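Local coordinates for protein aminoglycoside 6-N-acetyltransferase type Ib11 (Salmonella typhimurium, PDB 2QIR) that probably transfers an acetyl group from acetyl-CoA to the 6'-amino group of aminoglycosides such as kanamycin B, conferring resistance to these antibiotics, at residues Leu15-Glu20 against Ser64-Ile69; Ile77-Ser82 against Asp105-Asn110; Tyr83-Ser88 against Pro99-Ile104. The protein carries 2 engineered substitutions. All blocks are in the same frame, centred on the assembly; numbering follows the deposited sequence.

Contact 1 (Leu15-Glu20 against Ser64-Ile69). With 9CS ((1R,2S,3S,4R,6S)-4,6-diamino-3-[(3-amino-3-deoxy-alpha-D-glucopyranosyl)oxy]-2-hydroxycyclohexyl 2,6-diamino-2,6-dideoxy-alpha-D-glucopyranoside), chain C.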
loop_
_atom_site.group_PDB
_atom_site.type_symbol
_atom_site.label_atom_id
_atom_site.label_comp_id
_atom_site.label_asym_id
_atom_site.label_seq_id
_atom_site.Cartn_x
_atom_site.Cartn_y
_atom_site.Cartn_z
ATOM N N LEU A 15 -8.084 1.382 9.652
ATOM C CA LEU A 15 -7.925 2.256 8.498
ATOM C C LEU A 15 -9.144 3.118 8.282
ATOM O O LEU A 15 -10.278 2.640 8.379
ATOM C CB LEU A 15 -7.647 1.441 7.236
ATOM C CG LEU A 15 -6.384 0.581 7.280
ATOM C CD1 LEU A 15 -6.589 -0.646 6.441
ATOM C CD2 LEU A 15 -5.143 1.355 6.851
ATOM N N ARG A 16 -8.899 4.394 8.000
ATOM C CA ARG A 16 -9.945 5.315 7.566
ATOM C C ARG A 16 -9.506 5.907 6.228
ATOM O O ARG A 16 -8.307 5.938 5.923
ATOM C CB ARG A 16 -10.198 6.418 8.613
ATOM C CG ARG A 16 -9.015 7.315 8.881
ATOM C CD ARG A 16 -9.406 8.591 9.615
ATOM N NE ARG A 16 -8.239 9.425 9.902
ATOM C CZ ARG A 16 -7.753 10.352 9.076
ATOM N NH1 ARG A 16 -6.685 11.070 9.427
ATOM N NH2 ARG A 16 -8.320 10.558 7.887
ATOM N N LEU A 17 -10.471 6.343 5.419
ATOM C CA LEU A 17 -10.139 7.040 4.182
ATOM C C LEU A 17 -9.329 8.296 4.493
ATOM O O LEU A 17 -9.528 8.942 5.524
ATOM C CB LEU A 17 -11.396 7.385 3.384
ATOM C CG LEU A 17 -12.214 6.183 2.887
ATOM C CD1 LEU A 17 -13.588 6.624 2.412
ATOM C CD2 LEU A 17 -11.479 5.341 1.806
ATOM N N MET A 18 -8.367 8.600 3.631
ATOM C CA MET A 18 -7.682 9.867 3.723
ATOM C C MET A 18 -8.580 10.942 3.119
ATOM O O MET A 18 -9.308 10.682 2.159
ATOM C CB MET A 18 -6.352 9.818 2.989
ATOM C CG MET A 18 -5.468 10.998 3.329
ATOM S SD MET A 18 -3.929 11.009 2.446
ATOM C CE MET A 18 -4.478 11.518 0.825
ATOM N N THR A 19 -8.538 12.135 3.705
ATOM C CA THR A 19 -9.224 13.308 3.146
ATOM C C THR A 19 -8.216 14.406 2.758
ATOM O O THR A 19 -7.014 14.299 3.053
ATOM C CB THR A 19 -10.309 13.887 4.129
ATOM O OG1 THR A 19 -9.672 14.533 5.238
ATOM C CG2 THR A 19 -11.259 12.782 4.652
ATOM N N GLU A 20 -8.722 15.448 2.095
ATOM C CA GLU A 20 -7.964 16.665 1.764
ATOM C C GLU A 20 -7.298 17.232 3.022
ATOM O O GLU A 20 -6.179 17.747 2.971
ATOM C CB GLU A 20 -8.905 17.705 1.124
ATOM C CG GLU A 20 -8.209 18.852 0.360
ATOM C CD GLU A 20 -9.181 19.845 -0.328
ATOM O OE1 GLU A 20 -10.090 19.419 -1.091
ATOM O OE2 GLU A 20 -9.006 21.074 -0.130
ATOM N N SER A 64 -7.443 5.057 -10.175
ATOM C CA SER A 64 -8.021 3.927 -9.440
ATOM C C SER A 64 -7.241 3.652 -8.146
ATOM O O SER A 64 -7.084 2.495 -7.731
ATOM C CB SER A 64 -8.086 2.668 -10.306
ATOM O OG SER A 64 -9.168 2.731 -11.215
ATOM N N VAL A 65 -6.758 4.732 -7.527
ATOM C CA VAL A 65 -6.056 4.638 -6.263
ATOM C C VAL A 65 -6.911 5.180 -5.123
ATOM O O VAL A 65 -7.490 6.254 -5.235
ATOM C CB VAL A 65 -4.697 5.364 -6.281
ATOM C CG1 VAL A 65 -4.035 5.206 -4.926
ATOM C CG2 VAL A 65 -3.787 4.798 -7.377
ATOM N N THR A 66 -6.960 4.424 -4.026
ATOM C CA THR A 66 -7.634 4.842 -2.803
ATOM C C THR A 66 -6.647 4.996 -1.653
ATOM O O THR A 66 -6.036 4.016 -1.234
ATOM C CB THR A 66 -8.728 3.830 -2.403
ATOM O OG1 THR A 66 -9.551 3.543 -3.550
ATOM C CG2 THR A 66 -9.547 4.358 -1.246
ATOM N N PRO A 67 -6.492 6.229 -1.134
ATOM C CA PRO A 67 -5.645 6.483 0.031
ATOM C C PRO A 67 -6.343 6.277 1.380
ATOM O O PRO A 67 -7.518 6.598 1.542
ATOM C CB PRO A 67 -5.260 7.950 -0.156
ATOM C CG PRO A 67 -6.473 8.564 -0.771
ATOM C CD PRO A 67 -7.071 7.485 -1.664
ATOM N N TYR A 68 -5.602 5.745 2.343
ATOM C CA TYR A 68 -6.098 5.564 3.687
ATOM C C TYR A 68 -5.087 6.070 4.701
ATOM O O TYR A 68 -3.890 6.163 4.411
ATOM C CB TYR A 68 -6.335 4.084 4.011
ATOM C CG TYR A 68 -7.048 3.263 2.981
ATOM C CD1 TYR A 68 -8.427 3.075 3.038
ATOM C CD2 TYR A 68 -6.330 2.621 1.977
ATOM C CE1 TYR A 68 -9.074 2.284 2.086
ATOM C CE2 TYR A 68 -6.961 1.847 1.027
ATOM C CZ TYR A 68 -8.322 1.674 1.084
ATOM O OH TYR A 68 -8.916 0.877 0.123
ATOM N N ILE A 69 -5.585 6.354 5.905
ATOM C CA ILE A 69 -4.742 6.658 7.056
ATOM C C ILE A 69 -4.880 5.540 8.089
ATOM O O ILE A 69 -5.989 5.180 8.485
ATOM C CB ILE A 69 -5.090 8.019 7.680
ATOM C CG1 ILE A 69 -4.850 9.169 6.664
ATOM C CG2 ILE A 69 -4.328 8.219 9.034
ATOM C CD1 ILE A 69 -3.368 9.379 6.244
HETATM C C1 9CS C . 4.220 4.005 -4.851
HETATM C C2 9CS C . 5.200 5.198 -4.821
HETATM C C3 9CS C . 6.657 4.687 -4.792
HETATM C C4 9CS C . 6.882 3.752 -3.594
HETATM C C5 9CS C . 5.792 2.673 -3.575
HETATM C C6 9CS C . 5.933 1.952 -2.248
HETATM C C7 9CS C . 1.642 1.259 -8.685
HETATM C C8 9CS C . 1.201 2.622 -8.115
HETATM C C9 9CS C . 2.382 3.365 -7.438
HETATM C C10 9CS C . 3.172 2.472 -6.454
HETATM C C11 9CS C . 3.510 1.086 -7.051
HETATM C C12 9CS C . 2.266 0.380 -7.602
HETATM C C13 9CS C . -0.397 4.156 -9.036
HETATM C C14 9CS C . -1.208 4.097 -10.340
HETATM C C15 9CS C . -0.404 4.702 -11.496
HETATM C C16 9CS C . 0.067 6.137 -11.182
HETATM C C17 9CS C . 0.649 6.265 -9.746
HETATM C C18 9CS C . 0.762 7.735 -9.293
HETATM N N1 9CS C . 5.537 0.553 -2.419
HETATM N N2 9CS C . 4.104 0.220 -6.027
HETATM N N3 9CS C . 0.537 0.554 -9.340
HETATM N N4 9CS C . -1.223 4.727 -12.713
HETATM O O5 9CS C . 4.445 3.229 -3.671
HETATM O O7 9CS C . 7.566 5.777 -4.750
HETATM O O8 9CS C . 8.165 3.126 -3.672
HETATM O O9 9CS C . 4.381 3.168 -6.057
HETATM O O10 9CS C . 1.906 4.525 -6.748
HETATM O O11 9CS C . 0.826 3.401 -9.232
HETATM O O12 9CS C . -0.130 5.556 -8.697
HETATM O O13 9CS C . -1.558 2.738 -10.621
HETATM O O14 9CS C . 1.024 6.560 -12.180
HETATM O O15 9CS C . 1.955 7.871 -8.516
HETATM N N6 9CS C . 5.001 6.057 -5.956
#
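Met18 folds over Pro67 and Ile69 at the close-packed end of this strand pair. Its chain leaves with CG anti to the backbone N (chi1 -167°), which sets CG 3.9 Å from CG1 of Ile69, and a later bend at chi3 brings the terminal methyl CE back to within 3.8 Å of CB of Pro67. A flexible thioether suits this place, since one unbranched chain can follow both the proline ring and the branched isoleucine; Leu23 and Leu26 of helix 23-29 and Tyr79 of the next strand close round it. The axes of the short segments 15-17 and 65-69 diverge to 129°, antiparallel with a strong twist. Arg16 and Ile69 form a hydrogen-bonded pair, with Ile69 N to Arg16 O at 2.8 Å, and beyond it Met18 N gives a nearly straight bond to Pro67 O (3.0 Å) from above the carbonyl plane.

Next to Met18, Arg16 runs extended alongside Ile69 and lays one face of its guanidinium over CB of Ile69, 3.8 Å from the plane. The flat face, which offers no N-H, packs on hydrocarbon, while the N-H groups at its edge remain for polar partners such as Asp22, salt-bridged to NH2.

Leu15 and Tyr68 are packed under helix 118-131: Leu15 CD2 lies 4.1 Å from CB of Tyr68, both lean on Leu126, and Ala125 and Leu129 add to the cover. The phenol oxygen of Tyr68 bonds to Ser82. Leu17 makes the loose side, because it is exposed; its CD2 still touches CG2 of Thr66 at 3.7 Å and approaches the Tyr68 ring obliquely, 3.9 Å from CE1. The short strand 14-17 thereby forms an outer edge of the central mixed sheet, the first strand of a GNAT acetyltransferase fold.

Contact 2 (Ile77-Ser82 against Asp105-Asn110); sequences IGYAQS and DQLLAN. Engineered in segment 105-110: Gln106 (natural residue Leu), Leu107 (natural residue Ser). With 9CS ((1R,2S,3S,4R,6S)-4,6-diamino-3-[(3-amino-3-deoxy-alpha-D-glucopyranosyl)oxy]-2-hydroxycyclohexyl 2,6-diamino-2,6-dideoxy-alpha-D-glucopyranoside), chain C.
Strands 77-82 and 105-108 run almost exactly antiparallel, their axes 179° apart and 4.6 Å at closest approach. Tyr79 with Leu107 and Gln81 with Asp105 are hydrogen-bonded pairs; Gly78 with Leu108 and Ala80 with Gln106 are non-hydrogen-bonded ones. At these the chains draw close: Gly78 CA lies 3.2 Å from Leu107 O, where a beta carbon would have little room. A classic beta bulge sets Ile77 and Gly78 together opposite Ala70 of strand 65-72, and Ile77 O takes Ala109 N (2.7 Å) plus a water that also accepts from Asn110 N, carrying the pairing past the strand's end.

Small Ala80 meets CB of Gln106 beneath Leu122 and Leu126 of helix 118-131; Gln106, an engineered residue, sends its amide on to Tyr154. On the opposite face the engineered Leu107 sets CG 3.9 Å from CB of Tyr79, its CD2 oblique to the ring. Gln81 NE2 reaches the edge of that ring in plane and donates to Tyr79 OH at 2.8 Å. As modelled, this bond would hold the amide, leaving Gln81 OE1 3.4 Å from Asp105 OD2, two acceptors that do not bond, with the amide and carboxylate planes 83° apart.

Asp105 OD1 accepts from two amines of the bound kanamycin, N1 and N2, each 2.7 Å away. N1 is the 6'-amino group, the probable acetyl acceptor, and Leu108 N on the same strand bonds to coenzyme A; this strand thus holds amine and cofactor in reach of each other, consistent with direct acetyl transfer.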
loop_
_atom_site.group_PDB
_atom_site.type_symbol
_atom_site.label_atom_id
_atom_site.label_comp_id
_atom_site.label_asym_id
_atom_site.label_seq_id
_atom_site.Cartn_x
_atom_site.Cartn_y
_atom_site.Cartn_z
ATOM N N ILE A 77 -0.826 6.915 12.344
ATOM C CA ILE A 77 0.522 6.367 12.419
ATOM C C ILE A 77 1.096 5.977 11.059
ATOM O O ILE A 77 2.252 5.548 10.971
ATOM C CB ILE A 77 0.611 5.160 13.394
ATOM C CG1 ILE A 77 -0.408 4.085 13.017
ATOM C CG2 ILE A 77 0.447 5.638 14.857
ATOM C CD1 ILE A 77 0.029 2.682 13.331
ATOM N N GLY A 78 0.291 6.117 10.005
ATOM C CA GLY A 78 0.753 5.778 8.663
ATOM C C GLY A 78 -0.213 6.015 7.519
ATOM O O GLY A 78 -1.345 6.446 7.711
ATOM N N TYR A 79 0.261 5.711 6.320
ATOM C CA TYR A 79 -0.467 5.930 5.086
ATOM C C TYR A 79 -0.470 4.634 4.298
ATOM O O TYR A 79 0.509 3.879 4.329
ATOM C CB TYR A 79 0.209 7.037 4.270
ATOM C CG TYR A 79 -0.303 7.163 2.849
ATOM C CD1 TYR A 79 -1.462 7.876 2.574
ATOM C CD2 TYR A 79 0.361 6.534 1.779
ATOM C CE1 TYR A 79 -1.938 7.993 1.290
ATOM C CE2 TYR A 79 -0.110 6.642 0.495
ATOM C CZ TYR A 79 -1.266 7.383 0.259
ATOM O OH TYR A 79 -1.770 7.511 -1.008
ATOM N N ALA A 80 -1.571 4.375 3.603
ATOM C CA ALA A 80 -1.685 3.219 2.738
ATOM C C ALA A 80 -2.474 3.583 1.499
ATOM O O ALA A 80 -3.169 4.595 1.474
ATOM C CB ALA A 80 -2.336 2.021 3.481
ATOM N N GLN A 81 -2.348 2.737 0.482
ATOM C CA GLN A 81 -2.988 2.899 -0.812
ATOM C C GLN A 81 -3.464 1.535 -1.282
ATOM O O GLN A 81 -2.712 0.561 -1.193
ATOM C CB GLN A 81 -1.963 3.331 -1.862
ATOM C CG GLN A 81 -1.734 4.765 -1.980
ATOM C CD GLN A 81 -0.672 5.096 -3.003
ATOM O OE1 GLN A 81 -0.105 4.206 -3.673
ATOM N NE2 GLN A 81 -0.399 6.384 -3.147
ATOM N N SER A 82 -4.668 1.477 -1.841
ATOM C CA SER A 82 -5.045 0.336 -2.659
ATOM C C SER A 82 -5.282 0.808 -4.097
ATOM O O SER A 82 -5.588 1.970 -4.323
ATOM C CB SER A 82 -6.264 -0.398 -2.072
ATOM O OG SER A 82 -7.428 0.412 -2.092
ATOM N N ASP A 105 0.188 -0.413 -1.291
ATOM C CA ASP A 105 1.439 0.227 -0.843
ATOM C C ASP A 105 1.175 0.860 0.520
ATOM O O ASP A 105 0.029 1.213 0.824
ATOM C CB ASP A 105 1.919 1.310 -1.818
ATOM C CG ASP A 105 2.112 0.789 -3.224
ATOM O OD1 ASP A 105 3.137 0.100 -3.463
ATOM O OD2 ASP A 105 1.236 1.073 -4.087
ATOM N N GLN A 106 2.219 1.008 1.334
ATOM C CA GLN A 106 2.048 1.625 2.650
ATOM C C GLN A 106 3.345 2.053 3.341
ATOM O O GLN A 106 4.445 1.627 2.985
ATOM C CB GLN A 106 1.201 0.734 3.576
ATOM C CG GLN A 106 1.904 -0.475 4.169
ATOM C CD GLN A 106 2.382 -1.479 3.126
ATOM O OE1 GLN A 106 3.539 -1.939 3.180
ATOM N NE2 GLN A 106 1.501 -1.830 2.170
ATOM N N LEU A 107 3.185 2.895 4.349
ATOM C CA LEU A 107 4.299 3.417 5.096
ATOM C C LEU A 107 3.859 3.681 6.535
ATOM O O LEU A 107 2.674 3.946 6.804
ATOM C CB LEU A 107 4.828 4.701 4.441
ATOM C CG LEU A 107 3.906 5.943 4.401
ATOM C CD1 LEU A 107 4.084 6.840 5.638
ATOM C CD2 LEU A 107 4.145 6.744 3.130
ATOM N N LEU A 108 4.820 3.600 7.444
ATOM C CA LEU A 108 4.625 3.981 8.827
ATOM C C LEU A 108 5.273 5.349 9.028
ATOM O O LEU A 108 6.401 5.574 8.592
ATOM C CB LEU A 108 5.253 2.939 9.752
ATOM C CG LEU A 108 4.575 1.569 9.895
ATOM C CD1 LEU A 108 5.443 0.645 10.769
ATOM C CD2 LEU A 108 3.162 1.700 10.474
ATOM N N ALA A 109 4.545 6.258 9.665
ATOM C CA ALA A 109 4.949 7.659 9.786
ATOM C C ALA A 109 6.163 7.893 10.687
ATOM O O ALA A 109 6.985 8.778 10.406
ATOM C CB ALA A 109 3.786 8.476 10.280
ATOM N N ASN A 110 6.265 7.100 11.765
ATOM C CA ASN A 110 7.247 7.342 12.843
ATOM C C ASN A 110 8.353 6.292 12.875
ATOM O O ASN A 110 8.075 5.098 13.041
ATOM C CB ASN A 110 6.557 7.420 14.214
ATOM C CG ASN A 110 5.382 8.410 14.240
ATOM O OD1 ASN A 110 5.533 9.588 13.912
ATOM N ND2 ASN A 110 4.208 7.927 14.649
HETATM C C1 9CS C . 4.220 4.005 -4.851
HETATM C C2 9CS C . 5.200 5.198 -4.821
HETATM C C3 9CS C . 6.657 4.687 -4.792
HETATM C C4 9CS C . 6.882 3.752 -3.594
HETATM C C5 9CS C . 5.792 2.673 -3.575
HETATM C C6 9CS C . 5.933 1.952 -2.248
HETATM C C7 9CS C . 1.642 1.259 -8.685
HETATM C C8 9CS C . 1.201 2.622 -8.115
HETATM C C9 9CS C . 2.382 3.365 -7.438
HETATM C C10 9CS C . 3.172 2.472 -6.454
HETATM C C11 9CS C . 3.510 1.086 -7.051
HETATM C C12 9CS C . 2.266 0.380 -7.602
HETATM C C13 9CS C . -0.397 4.156 -9.036
HETATM C C14 9CS C . -1.208 4.097 -10.340
HETATM C C15 9CS C . -0.404 4.702 -11.496
HETATM C C16 9CS C . 0.067 6.137 -11.182
HETATM C C17 9CS C . 0.649 6.265 -9.746
HETATM C C18 9CS C . 0.762 7.735 -9.293
HETATM N N1 9CS C . 5.537 0.553 -2.419
HETATM N N2 9CS C . 4.104 0.220 -6.027
HETATM N N3 9CS C . 0.537 0.554 -9.340
HETATM N N4 9CS C . -1.223 4.727 -12.713
HETATM O O5 9CS C . 4.445 3.229 -3.671
HETATM O O7 9CS C . 7.566 5.777 -4.750
HETATM O O8 9CS C . 8.165 3.126 -3.672
HETATM O O9 9CS C . 4.381 3.168 -6.057
HETATM O O10 9CS C . 1.906 4.525 -6.748
HETATM O O11 9CS C . 0.826 3.401 -9.232
HETATM O O12 9CS C . -0.130 5.556 -8.697
HETATM O O13 9CS C . -1.558 2.738 -10.621
HETATM O O14 9CS C . 1.024 6.560 -12.180
HETATM O O15 9CS C . 1.955 7.871 -8.516
HETATM N N6 9CS C . 5.001 6.057 -5.956
HETATM O O HOH W 1 4.377 5.010 12.588
#

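Contact 3 (Tyr83-Ser88 against Pro99-Ile104); sequences YVALGS and PGVRGI. With 9CS ((1R,2S,3S,4R,6S)-4,6-diamino-3-[(3-amino-3-deoxy-alpha-D-glucopyranosyl)oxy]-2-hydroxycyclohexyl 2,6-diamino-2,6-dideoxy-alpha-D-glucopyranoside), chain C.
Tyr83 has CG between its backbone N and carbonyl carbon (chi1 62°), a rotation that swings the ring across the strand and over Gly103. The glycine CA makes a CH-pi contact 3.5 Å from the ring centroid, 22° off the normal; lacking a side chain, Gly103 lets the ring lie flat on its backbone. Over the opposite face sits the kanamycin amine N3, 3.4 Å from CZ of Tyr83. At the ring's edge the phenol OH has both a water and OE1 of Gln140, on the neighbouring strand, as polar partners; the water also bonds to Ile104 O.

Tyr83 and Gly103 exchange two backbone bonds as a hydrogen-bonded antiparallel pair, followed by the non-hydrogen-bonded pair Val84 and Arg102, near the end of this ladder of the GNAT sheet. Beyond it the bond from Ala85 N to Val101 O is weak, 3.3 Å, and a water also bridges Leu86 N and Val101 O.

Arg102 bends at chi2 (-75°), turning its guanidinium beside Val84, whose CG2 covers one face 3.9 Å from NH1. In the guanidinium plane NH1 grips two carbonyls, Pro99 O at 3.0 Å and the same Val101 O at 2.9 Å, tying down the turn that leads into the strand. At the solvent side, Leu86 CD2 rests 3.9 Å from CB of Pro99.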
loop_
_atom_site.group_PDB
_atom_site.type_symbol
_atom_site.label_atom_id
_atom_site.label_comp_id
_atom_site.label_asym_id
_atom_site.label_seq_id
_atom_site.Cartn_x
_atom_site.Cartn_y
_atom_site.Cartn_z
ATOM N N TYR A 83 -5.112 -0.078 -5.069
ATOM C CA TYR A 83 -5.327 0.304 -6.453
ATOM C C TYR A 83 -5.868 -0.887 -7.255
ATOM O O TYR A 83 -5.592 -2.034 -6.937
ATOM C CB TYR A 83 -4.033 0.911 -7.092
ATOM C CG TYR A 83 -2.842 -0.040 -7.144
ATOM C CD1 TYR A 83 -2.696 -0.937 -8.198
ATOM C CD2 TYR A 83 -1.875 -0.050 -6.128
ATOM C CE1 TYR A 83 -1.620 -1.826 -8.257
ATOM C CE2 TYR A 83 -0.784 -0.935 -6.181
ATOM C CZ TYR A 83 -0.668 -1.822 -7.247
ATOM O OH TYR A 83 0.373 -2.728 -7.311
ATOM N N VAL A 84 -6.666 -0.594 -8.271
ATOM C CA VAL A 84 -7.108 -1.577 -9.218
ATOM C C VAL A 84 -5.979 -1.720 -10.240
ATOM O O VAL A 84 -5.679 -0.783 -10.990
ATOM C CB VAL A 84 -8.427 -1.145 -9.879
ATOM C CG1 VAL A 84 -8.900 -2.189 -10.941
ATOM C CG2 VAL A 84 -9.506 -0.879 -8.794
ATOM N N ALA A 85 -5.314 -2.878 -10.212
ATOM C CA ALA A 85 -4.147 -3.126 -11.053
ATOM C C ALA A 85 -4.465 -2.925 -12.527
ATOM O O ALA A 85 -3.742 -2.225 -13.221
ATOM C CB ALA A 85 -3.560 -4.530 -10.782
ATOM N N LEU A 86 -5.560 -3.510 -12.993
ATOM C CA LEU A 86 -6.040 -3.311 -14.362
ATOM C C LEU A 86 -6.308 -1.846 -14.708
ATOM O O LEU A 86 -6.206 -1.457 -15.871
ATOM C CB LEU A 86 -7.297 -4.150 -14.608
ATOM C CG LEU A 86 -7.855 -4.304 -16.030
ATOM C CD1 LEU A 86 -6.875 -5.050 -16.898
ATOM C CD2 LEU A 86 -9.186 -5.021 -16.016
ATOM N N GLY A 87 -6.627 -1.039 -13.698
ATOM C CA GLY A 87 -6.957 0.374 -13.887
ATOM C C GLY A 87 -5.780 1.342 -13.851
ATOM O O GLY A 87 -5.981 2.578 -13.783
ATOM N N SER A 88 -4.560 0.799 -13.940
ATOM C CA SER A 88 -3.344 1.550 -13.621
ATOM C C SER A 88 -2.774 2.450 -14.724
ATOM O O SER A 88 -2.367 3.583 -14.455
ATOM C CB SER A 88 -2.253 0.602 -13.115
ATOM O OG SER A 88 -2.550 0.143 -11.808
ATOM N N PRO A 99 -9.965 -7.828 -13.494
ATOM C CA PRO A 99 -10.427 -6.599 -12.811
ATOM C C PRO A 99 -10.513 -6.740 -11.283
ATOM O O PRO A 99 -10.645 -5.733 -10.582
ATOM C CB PRO A 99 -11.823 -6.365 -13.402
ATOM C CG PRO A 99 -12.267 -7.703 -13.902
ATOM C CD PRO A 99 -11.019 -8.394 -14.368
ATOM N N GLY A 100 -10.427 -7.977 -10.788
ATOM C CA GLY A 100 -10.518 -8.268 -9.359
ATOM C C GLY A 100 -9.213 -8.104 -8.588
ATOM O O GLY A 100 -9.213 -8.137 -7.362
ATOM N N VAL A 101 -8.102 -7.923 -9.300
ATOM C CA VAL A 101 -6.807 -7.752 -8.646
ATOM C C VAL A 101 -6.656 -6.347 -8.043
ATOM O O VAL A 101 -6.986 -5.325 -8.675
ATOM C CB VAL A 101 -5.613 -8.123 -9.587
ATOM C CG1 VAL A 101 -4.260 -8.069 -8.845
ATOM C CG2 VAL A 101 -5.811 -9.510 -10.150
ATOM N N ARG A 102 -6.187 -6.321 -6.802
ATOM C CA ARG A 102 -5.832 -5.081 -6.117
ATOM C C ARG A 102 -4.348 -5.092 -5.770
ATOM O O ARG A 102 -3.774 -6.140 -5.490
ATOM C CB ARG A 102 -6.643 -4.900 -4.816
ATOM C CG ARG A 102 -8.135 -4.860 -5.001
ATOM C CD ARG A 102 -8.645 -3.527 -5.603
ATOM N NE ARG A 102 -10.068 -3.647 -5.917
ATOM C CZ ARG A 102 -10.558 -4.210 -7.023
ATOM N NH1 ARG A 102 -9.741 -4.676 -7.952
ATOM N NH2 ARG A 102 -11.871 -4.296 -7.207
ATOM N N GLY A 103 -3.731 -3.925 -5.780
ATOM C CA GLY A 103 -2.397 -3.796 -5.249
ATOM C C GLY A 103 -2.392 -2.916 -4.023
ATOM O O GLY A 103 -3.302 -2.103 -3.820
ATOM N N ILE A 104 -1.367 -3.074 -3.194
ATOM C CA ILE A 104 -1.228 -2.202 -2.032
ATOM C C ILE A 104 0.146 -1.599 -1.895
ATOM O O ILE A 104 1.133 -2.176 -2.358
ATOM C CB ILE A 104 -1.677 -2.885 -0.713
ATOM C CG1 ILE A 104 -0.710 -4.004 -0.310
ATOM C CG2 ILE A 104 -3.123 -3.353 -0.835
ATOM C CD1 ILE A 104 -1.008 -4.647 1.033
HETATM C C1 9CS C . 4.220 4.005 -4.851
HETATM C C2 9CS C . 5.200 5.198 -4.821
HETATM C C3 9CS C . 6.657 4.687 -4.792
HETATM C C4 9CS C . 6.882 3.752 -3.594
HETATM C C5 9CS C . 5.792 2.673 -3.575
HETATM C C6 9CS C . 5.933 1.952 -2.248
HETATM C C7 9CS C . 1.642 1.259 -8.685
HETATM C C8 9CS C . 1.201 2.622 -8.115
HETATM C C9 9CS C . 2.382 3.365 -7.438
HETATM C C10 9CS C . 3.172 2.472 -6.454
HETATM C C11 9CS C . 3.510 1.086 -7.051
HETATM C C12 9CS C . 2.266 0.380 -7.602
HETATM C C13 9CS C . -0.397 4.156 -9.036
HETATM C C14 9CS C . -1.208 4.097 -10.340
HETATM C C15 9CS C . -0.404 4.702 -11.496
HETATM C C16 9CS C . 0.067 6.137 -11.182
HETATM C C17 9CS C . 0.649 6.265 -9.746
HETATM C C18 9CS C . 0.762 7.735 -9.293
HETATM N N1 9CS C . 5.537 0.553 -2.419
HETATM N N2 9CS C . 4.104 0.220 -6.027
HETATM N N3 9CS C . 0.537 0.554 -9.340
HETATM N N4 9CS C . -1.223 4.727 -12.713
HETATM O O5 9CS C . 4.445 3.229 -3.671
HETATM O O7 9CS C . 7.566 5.777 -4.750
HETATM O O8 9CS C . 8.165 3.126 -3.672
HETATM O O9 9CS C . 4.381 3.168 -6.057
HETATM O O10 9CS C . 1.906 4.525 -6.748
HETATM O O11 9CS C . 0.826 3.401 -9.232
HETATM O O12 9CS C . -0.130 5.556 -8.697
HETATM O O13 9CS C . -1.558 2.738 -10.621
HETATM O O14 9CS C . 1.024 6.560 -12.180
HETATM O O15 9CS C . 1.955 7.871 -8.516
HETATM N N6 9CS C . 5.001 6.057 -5.956
HETATM O O HOH W 2 1.709 -2.834 -5.137
HETATM O O HOH W 3 -7.205 -5.376 -11.428
#

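How the contacts relate
From the N terminus, strand 14-17 waits through an excursion about half helical and without strands until strand 65-72 returns beside it, where contact 1 closes the first loop. Strand 65-72 then turns directly into strand 75-84, which serves both later contacts. Contact 3 closes the connection between strands 75-84 and 101-108 and is nested inside the longer loop closed by contact 2, so the two form successive parts of one ladder; contact 1 precedes both in series. Four adjacent strands of the central sheet are thus tied together. Thr66 N and Ser82 O, probably hydrogen-bonded, join contact 1 to contact 2; Ser64 O and Val84 N, probably also bonded, join it to contact 3. All three touch the bound kanamycin.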